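Local coordinates for protein laminin subunit ALPHA-1 (Mus musculus, PDB 2JD4) that forms the LG4-5 domain pair of a laminin chain of basement membranes, binds metal ions, and probably helps to anchor laminin at the cell surface, at residues 76-84 with 94-102; 200-211 with 367-378. The protein carries 4 engineered substitutions. All coordinates share one frame; numbering follows the deposited sequence.

Contact 1: residues 76-84 with 94-102; sequences LQEGRLHFM and VSHPALLSD
The backbone carbonyl of Pro97 takes the shortest direct bond of this contact: NE of Arg80 reaches Pro97 O at 2.7 Å. The bond is bent, 139° at the hydrogen, and the oxygen stands somewhat out of the guanidinium plane, near its edge. Arg80 gets there with an extended chain from CG to NE, CG being turned anti to its own carbonyl carbon (chi1 -66°), and CD1 of Leu99 lies over one face of the guanidinium, 3.6 Å from Arg80 NH1. With an alanine here the guanidinium is gone, which would probably leave Pro97 O without its side-chain donor, Leu99 CD1 without the flat group it lies over, and the 97-99 bend less firmly tied to the strand. Where the two backbones draw apart a water bridges them: it accepts from Leu81 N and donates to the carbonyls of His96 and Ala98. Further on, Leu100 N closes a nearly straight bond (171°) on Gly79 O, which fastens the type I' turn 77-80 to the end of segment 94-102. On the buried side Leu81 and Leu100 cross at about a right angle, with Leu81 CD1 only 3.2 Å from Leu100 CD2, a tight fit, while Met119 and Val121 of strand 116-121 pack against Leu81. His82 ND1 and Ser95 OG share a hydrogen bond of 3.0 Å at the edge of the imidazole, either could be the donor, on the sheet face opposite to Phe83 and Val94. These two form the antiparallel hydrogen-bonded pair, with reciprocal backbone bonds of 2.8 Å from Phe83 N to Val94 O and from Val94 N to Phe83 O. Strands 80-86 and 91-95 form an antiparallel beta hairpin, the second peeling off at the sheet edge into a water-bridged loop, within the beta sandwich of a laminin G domain.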
loop_
_atom_site.group_PDB
_atom_site.type_symbol
_atom_site.label_atom_id
_atom_site.label_comp_id
_atom_site.label_asym_id
_atom_site.label_seq_id
_atom_site.Cartn_x
_atom_site.Cartn_y
_atom_site.Cartn_z
ATOM N N LEU A 76 1.313 -1.475 13.856
ATOM C CA LEU A 76 -0.041 -1.925 13.574
ATOM C C LEU A 76 0.105 -3.334 13.012
ATOM O O LEU A 76 1.002 -3.591 12.211
ATOM C CB LEU A 76 -0.710 -1.039 12.526
ATOM C CG LEU A 76 -2.188 -1.357 12.274
ATOM C CD1 LEU A 76 -3.019 -0.864 13.467
ATOM C CD2 LEU A 76 -2.655 -0.678 10.986
ATOM N N GLN A 77 -0.767 -4.240 13.441
ATOM C CA GLN A 77 -0.729 -5.622 12.968
ATOM C C GLN A 77 -2.139 -6.191 12.950
ATOM O O GLN A 77 -2.862 -6.133 13.951
ATOM C CB GLN A 77 0.162 -6.475 13.871
ATOM C CG GLN A 77 0.220 -7.940 13.457
ATOM C CD GLN A 77 1.093 -8.775 14.374
ATOM O OE1 GLN A 77 2.318 -8.743 14.284
ATOM N NE2 GLN A 77 0.460 -9.520 15.272
ATOM N N GLU A 78 -2.529 -6.737 11.802
ATOM C CA GLU A 78 -3.866 -7.289 11.636
ATOM C C GLU A 78 -4.903 -6.237 12.003
ATOM O O GLU A 78 -5.936 -6.540 12.597
ATOM C CB GLU A 78 -4.046 -8.546 12.498
ATOM C CG GLU A 78 -3.099 -9.689 12.120
ATOM C CD GLU A 78 -3.310 -10.942 12.964
ATOM O OE1 GLU A 78 -3.241 -10.851 14.209
ATOM O OE2 GLU A 78 -3.537 -12.022 12.380
ATOM N N GLY A 79 -4.607 -4.987 11.654
ATOM C CA GLY A 79 -5.528 -3.900 11.922
ATOM C C GLY A 79 -5.567 -3.379 13.346
ATOM O O GLY A 79 -6.344 -2.468 13.635
ATOM N N ARG A 80 -4.740 -3.932 14.234
ATOM C CA ARG A 80 -4.725 -3.494 15.631
ATOM C C ARG A 80 -3.361 -3.009 16.125
ATOM O O ARG A 80 -2.317 -3.405 15.606
ATOM C CB ARG A 80 -5.245 -4.617 16.535
ATOM C CG ARG A 80 -6.718 -4.940 16.305
ATOM C CD ARG A 80 -7.275 -5.865 17.383
ATOM N NE ARG A 80 -8.736 -5.936 17.335
ATOM C CZ ARG A 80 -9.434 -6.507 16.355
ATOM N NH1 ARG A 80 -8.811 -7.069 15.328
ATOM N NH2 ARG A 80 -10.758 -6.503 16.394
ATOM N N LEU A 81 -3.388 -2.168 17.158
ATOM C CA LEU A 81 -2.182 -1.571 17.727
ATOM C C LEU A 81 -1.440 -2.352 18.808
ATOM O O LEU A 81 -2.052 -2.954 19.695
ATOM C CB LEU A 81 -2.520 -0.178 18.267
ATOM C CG LEU A 81 -3.032 0.832 17.236
ATOM C CD1 LEU A 81 -3.508 2.110 17.932
ATOM C CD2 LEU A 81 -1.917 1.137 16.248
ATOM N N HIS A 82 -0.110 -2.310 18.726
ATOM C CA HIS A 82 0.789 -2.966 19.680
ATOM C C HIS A 82 1.903 -1.985 20.069
ATOM O O HIS A 82 2.589 -1.444 19.202
ATOM C CB HIS A 82 1.412 -4.220 19.050
ATOM C CG HIS A 82 0.405 -5.239 18.620
ATOM N ND1 HIS A 82 -0.131 -6.168 19.485
ATOM C CD2 HIS A 82 -0.191 -5.454 17.422
ATOM C CE1 HIS A 82 -1.013 -6.911 18.841
ATOM N NE2 HIS A 82 -1.069 -6.497 17.587
ATOM N N PHE A 83 2.070 -1.770 21.373
ATOM C CA PHE A 83 3.082 -0.864 21.922
ATOM C C PHE A 83 4.059 -1.674 22.768
ATOM O O PHE A 83 3.644 -2.362 23.702
ATOM C CB PHE A 83 2.387 0.208 22.791
ATOM C CG PHE A 83 3.322 1.031 23.653
ATOM C CD1 PHE A 83 4.482 1.597 23.127
ATOM C CD2 PHE A 83 3.003 1.288 24.989
ATOM C CE1 PHE A 83 5.315 2.415 23.922
ATOM C CE2 PHE A 83 3.822 2.098 25.784
ATOM C CZ PHE A 83 4.980 2.663 25.251
ATOM N N MET A 84 5.346 -1.606 22.445
ATOM C CA MET A 84 6.338 -2.344 23.225
ATOM C C MET A 84 7.671 -1.609 23.346
ATOM O O MET A 84 8.053 -0.813 22.480
ATOM C CB MET A 84 6.570 -3.737 22.621
ATOM C CG MET A 84 7.407 -3.768 21.354
ATOM S SD MET A 84 7.736 -5.475 20.805
ATOM C CE MET A 84 6.169 -5.891 20.040
ATOM N N VAL A 94 2.140 -4.056 25.291
ATOM C CA VAL A 94 0.746 -3.697 25.542
ATOM C C VAL A 94 -0.009 -3.736 24.215
ATOM O O VAL A 94 0.525 -3.335 23.181
ATOM C CB VAL A 94 0.604 -2.265 26.104
ATOM C CG1 VAL A 94 -0.779 -2.083 26.706
ATOM C CG2 VAL A 94 1.695 -1.979 27.123
ATOM N N SER A 95 -1.246 -4.219 24.248
ATOM C CA SER A 95 -2.072 -4.291 23.048
ATOM C C SER A 95 -3.403 -3.607 23.316
ATOM O O SER A 95 -3.798 -3.432 24.468
ATOM C CB SER A 95 -2.320 -5.749 22.645
ATOM O OG SER A 95 -1.112 -6.394 22.272
ATOM N N HIS A 96 -4.083 -3.205 22.250
ATOM C CA HIS A 96 -5.378 -2.553 22.379
ATOM C C HIS A 96 -6.323 -3.209 21.372
ATOM O O HIS A 96 -5.933 -3.491 20.236
ATOM C CB HIS A 96 -5.246 -1.058 22.094
ATOM C CG HIS A 96 -6.450 -0.260 22.486
ATOM N ND1 HIS A 96 -6.458 0.592 23.570
ATOM C CD2 HIS A 96 -7.687 -0.190 21.943
ATOM C CE1 HIS A 96 -7.650 1.152 23.678
ATOM N NE2 HIS A 96 -8.414 0.693 22.703
ATOM N N PRO A 97 -7.577 -3.462 21.780
ATOM C CA PRO A 97 -8.607 -4.091 20.945
ATOM C C PRO A 97 -9.166 -3.283 19.772
ATOM O O PRO A 97 -9.611 -3.858 18.782
ATOM C CB PRO A 97 -9.693 -4.436 21.958
ATOM C CG PRO A 97 -9.600 -3.296 22.918
ATOM C CD PRO A 97 -8.103 -3.195 23.131
ATOM N N ALA A 98 -9.150 -1.961 19.881
ATOM C CA ALA A 98 -9.692 -1.104 18.828
ATOM C C ALA A 98 -9.219 -1.456 17.423
ATOM O O ALA A 98 -8.032 -1.683 17.189
ATOM C CB ALA A 98 -9.368 0.357 19.128
ATOM N N LEU A 99 -10.165 -1.508 16.492
ATOM C CA LEU A 99 -9.860 -1.788 15.093
ATOM C C LEU A 99 -9.684 -0.397 14.471
ATOM O O LEU A 99 -10.616 0.409 14.470
ATOM C CB LEU A 99 -11.028 -2.533 14.440
ATOM C CG LEU A 99 -10.773 -3.206 13.089
ATOM C CD1 LEU A 99 -9.717 -4.294 13.246
ATOM C CD2 LEU A 99 -12.071 -3.807 12.563
ATOM N N LEU A 100 -8.494 -0.109 13.954
ATOM C CA LEU A 100 -8.221 1.219 13.388
ATOM C C LEU A 100 -8.350 1.408 11.884
ATOM O O LEU A 100 -8.442 2.538 11.414
ATOM C CB LEU A 100 -6.819 1.678 13.795
ATOM C CG LEU A 100 -6.620 2.243 15.203
ATOM C CD1 LEU A 100 -6.825 1.159 16.265
ATOM C CD2 LEU A 100 -5.223 2.810 15.286
ATOM N N SER A 101 -8.357 0.314 11.134
ATOM C CA SER A 101 -8.425 0.377 9.675
ATOM C C SER A 101 -9.764 0.746 9.022
ATOM O O SER A 101 -10.143 0.138 8.017
ATOM C CB SER A 101 -7.935 -0.954 9.106
ATOM O OG SER A 101 -8.659 -2.037 9.675
ATOM N N ASP A 102 -10.464 1.747 9.556
ATOM C CA ASP A 102 -11.749 2.158 8.990
ATOM C C ASP A 102 -11.699 3.439 8.163
ATOM O O ASP A 102 -12.731 3.925 7.701
ATOM C CB ASP A 102 -12.803 2.319 10.092
ATOM C CG ASP A 102 -12.371 3.287 11.182
ATOM O OD1 ASP A 102 -11.439 4.087 10.950
ATOM O OD2 ASP A 102 -12.979 3.251 12.275
HETATM O O HOH W 1 -5.788 -1.391 18.431
#

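Contact 2: residues 200-211 with 367-378; sequences GTFFEGSGYAAL and AFDLQGVFPHSC
Two antiparallel strand pairs, with a corner in each chain between them, make up this contact, which sets segments 200-211 and 367-378 side by side in the beta sandwich of the second laminin G domain. Both chains bend, one at Gly205 and Ser206, the other at Gln371 and Gly372, and a water bridges the bends from Gly205 N and Gly207 N to Gly372 O. Before the corner, Phe374 N bonds Phe202 O, and the rings of Phe202 and Phe374 lie side by side. On the reverse face Val373 CG1 sits over the Phe203 ring, 4.0 Å from its centroid, a CH-pi contact. The type II turn 374-377 is pinned by Thr201, whose OG1 accepts a nearly straight bond (170°) from His376 N at 2.8 Å. Past the corner, Tyr208 OH donates to Asp369 OD2 at 2.7 Å, approaching from above the carboxylate plane; ring and carboxylate stand almost perpendicular. Chi1 of 59° sets Tyr208 CG between the backbone N and the carbonyl carbon, and the side chain runs alongside Gln371, whose NE2 holds the other oxygen, Asp369 OD1, at 3.2 Å. At the end of the pair Ala210 CB rests on one face of the Phe368 ring. Ser206 OG meanwhile donates to Glu204 OE1 at 2.6 Å, on its anti lone pair. Beyond the segment's turn, Cys378 is tied to Cys347 by a disulfide. With a hydroxyl on one oxygen and an amide on the other, the Asp369 carboxylate is probably restrained in its rotation and likely to be favoured in its charged form.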
loop_
_atom_site.group_PDB
_atom_site.type_symbol
_atom_site.label_atom_id
_atom_site.label_comp_id
_atom_site.label_asym_id
_atom_site.label_seq_id
_atom_site.Cartn_x
_atom_site.Cartn_y
_atom_site.Cartn_z
ATOM N N GLY A 200 -7.277 2.059 -1.475
ATOM C CA GLY A 200 -6.764 1.869 -2.824
ATOM C C GLY A 200 -5.497 2.633 -3.183
ATOM O O GLY A 200 -4.984 3.440 -2.403
ATOM N N THR A 201 -4.995 2.373 -4.390
ATOM C CA THR A 201 -3.795 3.022 -4.893
ATOM C C THR A 201 -4.128 3.882 -6.107
ATOM O O THR A 201 -4.686 3.389 -7.090
ATOM C CB THR A 201 -2.748 1.985 -5.324
ATOM O OG1 THR A 201 -2.238 1.308 -4.171
ATOM C CG2 THR A 201 -1.619 2.653 -6.079
ATOM N N PHE A 202 -3.761 5.156 -6.043
ATOM C CA PHE A 202 -4.025 6.085 -7.138
ATOM C C PHE A 202 -2.962 6.039 -8.244
ATOM O O PHE A 202 -1.762 6.007 -7.962
ATOM C CB PHE A 202 -4.109 7.513 -6.598
ATOM C CG PHE A 202 -4.491 8.532 -7.638
ATOM C CD1 PHE A 202 -5.682 8.401 -8.348
ATOM C CD2 PHE A 202 -3.669 9.625 -7.895
ATOM C CE1 PHE A 202 -6.052 9.348 -9.303
ATOM C CE2 PHE A 202 -4.032 10.582 -8.853
ATOM C CZ PHE A 202 -5.224 10.440 -9.554
ATOM N N PHE A 203 -3.435 6.028 -9.493
ATOM C CA PHE A 203 -2.596 6.025 -10.692
ATOM C C PHE A 203 -3.019 7.298 -11.448
ATOM O O PHE A 203 -4.146 7.376 -11.936
ATOM C CB PHE A 203 -2.890 4.803 -11.572
ATOM C CG PHE A 203 -2.446 3.485 -10.986
ATOM C CD1 PHE A 203 -3.122 2.910 -9.912
ATOM C CD2 PHE A 203 -1.374 2.794 -11.549
ATOM C CE1 PHE A 203 -2.739 1.665 -9.408
ATOM C CE2 PHE A 203 -0.981 1.551 -11.060
ATOM C CZ PHE A 203 -1.666 0.981 -9.985
ATOM N N GLU A 204 -2.131 8.281 -11.548
ATOM C CA GLU A 204 -2.468 9.548 -12.202
ATOM C C GLU A 204 -2.585 9.538 -13.731
ATOM O O GLU A 204 -3.080 10.510 -14.314
ATOM C CB GLU A 204 -1.479 10.641 -11.779
ATOM C CG GLU A 204 -0.094 10.538 -12.403
ATOM C CD GLU A 204 0.871 11.588 -11.873
ATOM O OE1 GLU A 204 1.965 11.740 -12.451
ATOM O OE2 GLU A 204 0.544 12.259 -10.875
ATOM N N GLY A 205 -2.118 8.468 -14.375
ATOM C CA GLY A 205 -2.213 8.366 -15.825
ATOM C C GLY A 205 -0.942 8.693 -16.589
ATOM O O GLY A 205 -0.962 8.783 -17.817
ATOM N N SER A 206 0.171 8.847 -15.877
ATOM C CA SER A 206 1.436 9.192 -16.512
ATOM C C SER A 206 2.511 8.111 -16.484
ATOM O O SER A 206 3.453 8.163 -17.277
ATOM C CB SER A 206 2.016 10.446 -15.858
ATOM O OG SER A 206 2.419 10.168 -14.521
ATOM N N GLY A 207 2.388 7.139 -15.582
ATOM C CA GLY A 207 3.423 6.123 -15.497
ATOM C C GLY A 207 3.032 4.675 -15.255
ATOM O O GLY A 207 2.187 4.130 -15.959
ATOM N N TYR A 208 3.649 4.060 -14.246
ATOM C CA TYR A 208 3.408 2.647 -13.938
ATOM C C TYR A 208 4.110 2.239 -12.646
ATOM O O TYR A 208 4.839 3.026 -12.038
ATOM C CB TYR A 208 3.988 1.793 -15.070
ATOM C CG TYR A 208 5.471 2.042 -15.228
ATOM C CD1 TYR A 208 6.401 1.310 -14.495
ATOM C CD2 TYR A 208 5.936 3.096 -16.010
ATOM C CE1 TYR A 208 7.753 1.626 -14.526
ATOM C CE2 TYR A 208 7.288 3.420 -16.049
ATOM C CZ TYR A 208 8.188 2.688 -15.303
ATOM O OH TYR A 208 9.519 3.039 -15.298
ATOM N N ALA A 209 3.894 0.991 -12.245
ATOM C CA ALA A 209 4.547 0.429 -11.068
ATOM C C ALA A 209 5.059 -0.941 -11.504
ATOM O O ALA A 209 4.315 -1.705 -12.116
ATOM C CB ALA A 209 3.562 0.282 -9.927
ATOM N N ALA A 210 6.326 -1.235 -11.218
ATOM C CA ALA A 210 6.919 -2.529 -11.586
ATOM C C ALA A 210 7.286 -3.331 -10.333
ATOM O O ALA A 210 7.977 -2.827 -9.442
ATOM C CB ALA A 210 8.159 -2.317 -12.462
ATOM N N LEU A 211 6.822 -4.576 -10.279
ATOM C CA LEU A 211 7.050 -5.470 -9.137
ATOM C C LEU A 211 7.760 -6.790 -9.493
ATOM O O LEU A 211 7.699 -7.259 -10.631
ATOM C CB LEU A 211 5.705 -5.810 -8.481
ATOM C CG LEU A 211 4.958 -4.782 -7.618
ATOM C CD1 LEU A 211 4.935 -3.425 -8.277
ATOM C CD2 LEU A 211 3.544 -5.288 -7.375
ATOM N N ALA A 367 7.167 -1.811 -5.005
ATOM C CA ALA A 367 7.629 -1.662 -6.384
ATOM C C ALA A 367 9.091 -1.226 -6.424
ATOM O O ALA A 367 9.514 -0.402 -5.617
ATOM C CB ALA A 367 6.757 -0.640 -7.115
ATOM N N PHE A 368 9.868 -1.778 -7.355
ATOM C CA PHE A 368 11.275 -1.404 -7.468
ATOM C C PHE A 368 11.451 -0.216 -8.415
ATOM O O PHE A 368 12.495 0.433 -8.428
ATOM C CB PHE A 368 12.124 -2.612 -7.917
ATOM C CG PHE A 368 11.778 -3.154 -9.288
ATOM C CD1 PHE A 368 12.332 -2.592 -10.436
ATOM C CD2 PHE A 368 10.934 -4.257 -9.424
ATOM C CE1 PHE A 368 12.055 -3.121 -11.702
ATOM C CE2 PHE A 368 10.652 -4.793 -10.679
ATOM C CZ PHE A 368 11.215 -4.224 -11.822
ATOM N N ASP A 369 10.411 0.068 -9.192
ATOM C CA ASP A 369 10.397 1.183 -10.138
ATOM C C ASP A 369 8.955 1.686 -10.116
ATOM O O ASP A 369 8.023 0.943 -10.431
ATOM C CB ASP A 369 10.784 0.713 -11.543
ATOM C CG ASP A 369 10.988 1.868 -12.511
ATOM O OD1 ASP A 369 10.916 3.040 -12.080
ATOM O OD2 ASP A 369 11.228 1.606 -13.705
ATOM N N LEU A 370 8.788 2.946 -9.729
ATOM C CA LEU A 370 7.475 3.561 -9.578
ATOM C C LEU A 370 7.449 4.959 -10.194
ATOM O O LEU A 370 8.310 5.788 -9.895
ATOM C CB LEU A 370 7.166 3.654 -8.079
ATOM C CG LEU A 370 5.807 4.087 -7.534
ATOM C CD1 LEU A 370 4.832 2.923 -7.618
ATOM C CD2 LEU A 370 5.959 4.518 -6.078
ATOM N N GLN A 371 6.455 5.221 -11.037
ATOM C CA GLN A 371 6.310 6.522 -11.690
ATOM C C GLN A 371 4.832 6.911 -11.776
ATOM O O GLN A 371 4.029 6.180 -12.354
ATOM C CB GLN A 371 6.886 6.477 -13.113
ATOM C CG GLN A 371 8.298 5.911 -13.235
ATOM C CD GLN A 371 9.339 6.754 -12.525
ATOM O OE1 GLN A 371 9.363 7.981 -12.661
ATOM N NE2 GLN A 371 10.218 6.098 -11.772
ATOM N N GLY A 372 4.475 8.061 -11.211
ATOM C CA GLY A 372 3.089 8.501 -11.268
ATOM C C GLY A 372 2.082 7.569 -10.614
ATOM O O GLY A 372 0.926 7.504 -11.034
ATOM N N VAL A 373 2.519 6.851 -9.583
ATOM C CA VAL A 373 1.657 5.919 -8.854
ATOM C C VAL A 373 1.859 6.178 -7.364
ATOM O O VAL A 373 2.985 6.399 -6.923
ATOM C CB VAL A 373 2.022 4.451 -9.168
ATOM C CG1 VAL A 373 1.134 3.503 -8.366
ATOM C CG2 VAL A 373 1.872 4.195 -10.661
ATOM N N PHE A 374 0.774 6.133 -6.595
ATOM C CA PHE A 374 0.830 6.423 -5.164
ATOM C C PHE A 374 0.166 5.310 -4.347
ATOM O O PHE A 374 -0.981 5.418 -3.930
ATOM C CB PHE A 374 0.156 7.781 -4.923
ATOM C CG PHE A 374 0.662 8.871 -5.845
ATOM C CD1 PHE A 374 0.183 8.974 -7.151
ATOM C CD2 PHE A 374 1.648 9.749 -5.431
ATOM C CE1 PHE A 374 0.687 9.936 -8.026
ATOM C CE2 PHE A 374 2.163 10.716 -6.297
ATOM C CZ PHE A 374 1.679 10.808 -7.598
ATOM N N PRO A 375 0.907 4.221 -4.095
ATOM C CA PRO A 375 0.388 3.080 -3.340
ATOM C C PRO A 375 -0.325 3.369 -2.034
ATOM O O PRO A 375 0.198 4.072 -1.169
ATOM C CB PRO A 375 1.617 2.178 -3.156
ATOM C CG PRO A 375 2.765 3.087 -3.323
ATOM C CD PRO A 375 2.340 4.053 -4.389
ATOM N N HIS A 376 -1.539 2.830 -1.934
ATOM C CA HIS A 376 -2.383 2.938 -0.752
ATOM C C HIS A 376 -3.050 4.294 -0.535
ATOM O O HIS A 376 -3.832 4.452 0.405
ATOM C CB HIS A 376 -1.581 2.533 0.497
ATOM C CG HIS A 376 -0.981 1.159 0.405
ATOM N ND1 HIS A 376 -1.745 0.018 0.291
ATOM C CD2 HIS A 376 0.309 0.748 0.393
ATOM C CE1 HIS A 376 -0.952 -1.037 0.210
ATOM N NE2 HIS A 376 0.300 -0.621 0.270
ATOM N N SER A 377 -2.754 5.261 -1.397
ATOM C CA SER A 377 -3.370 6.580 -1.289
ATOM C C SER A 377 -4.267 6.819 -2.505
ATOM O O SER A 377 -3.772 6.977 -3.619
ATOM C CB SER A 377 -2.286 7.660 -1.198
ATOM O OG SER A 377 -2.853 8.948 -1.013
ATOM N N CYS A 378 -5.583 6.819 -2.283
ATOM C CA CYS A 378 -6.579 7.032 -3.345
ATOM C C CYS A 378 -7.557 8.118 -2.879
ATOM O O CYS A 378 -8.142 8.020 -1.792
ATOM C CB CYS A 378 -7.323 5.721 -3.645
ATOM S SG CYS A 378 -8.702 5.871 -4.834
HETATM O O HOH W 2 -5.565 2.402 1.229
HETATM O O HOH W 3 0.264 6.777 -13.591
#

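In the fold
Contact 1 belongs to the first laminin G domain and contact 2 to the second, so each ties together strands of its own beta sandwich. Along the chain they follow in series, contact 1 closing before contact 2 opens. Their centres are 27 Å apart and their nearest atoms about 10 Å, with no touch between them. Contact 1 joins segments 10 residues apart at their closest ends, whereas those of contact 2 are 156 residues apart. Neither contact supplies a magnesium ligand: the first ion is held by Asp70, Leu87, Thr137 and Asp139, with the Phe83 side chain about 14 Å from a bound magnesium, and the second by Asp246 and Asp319.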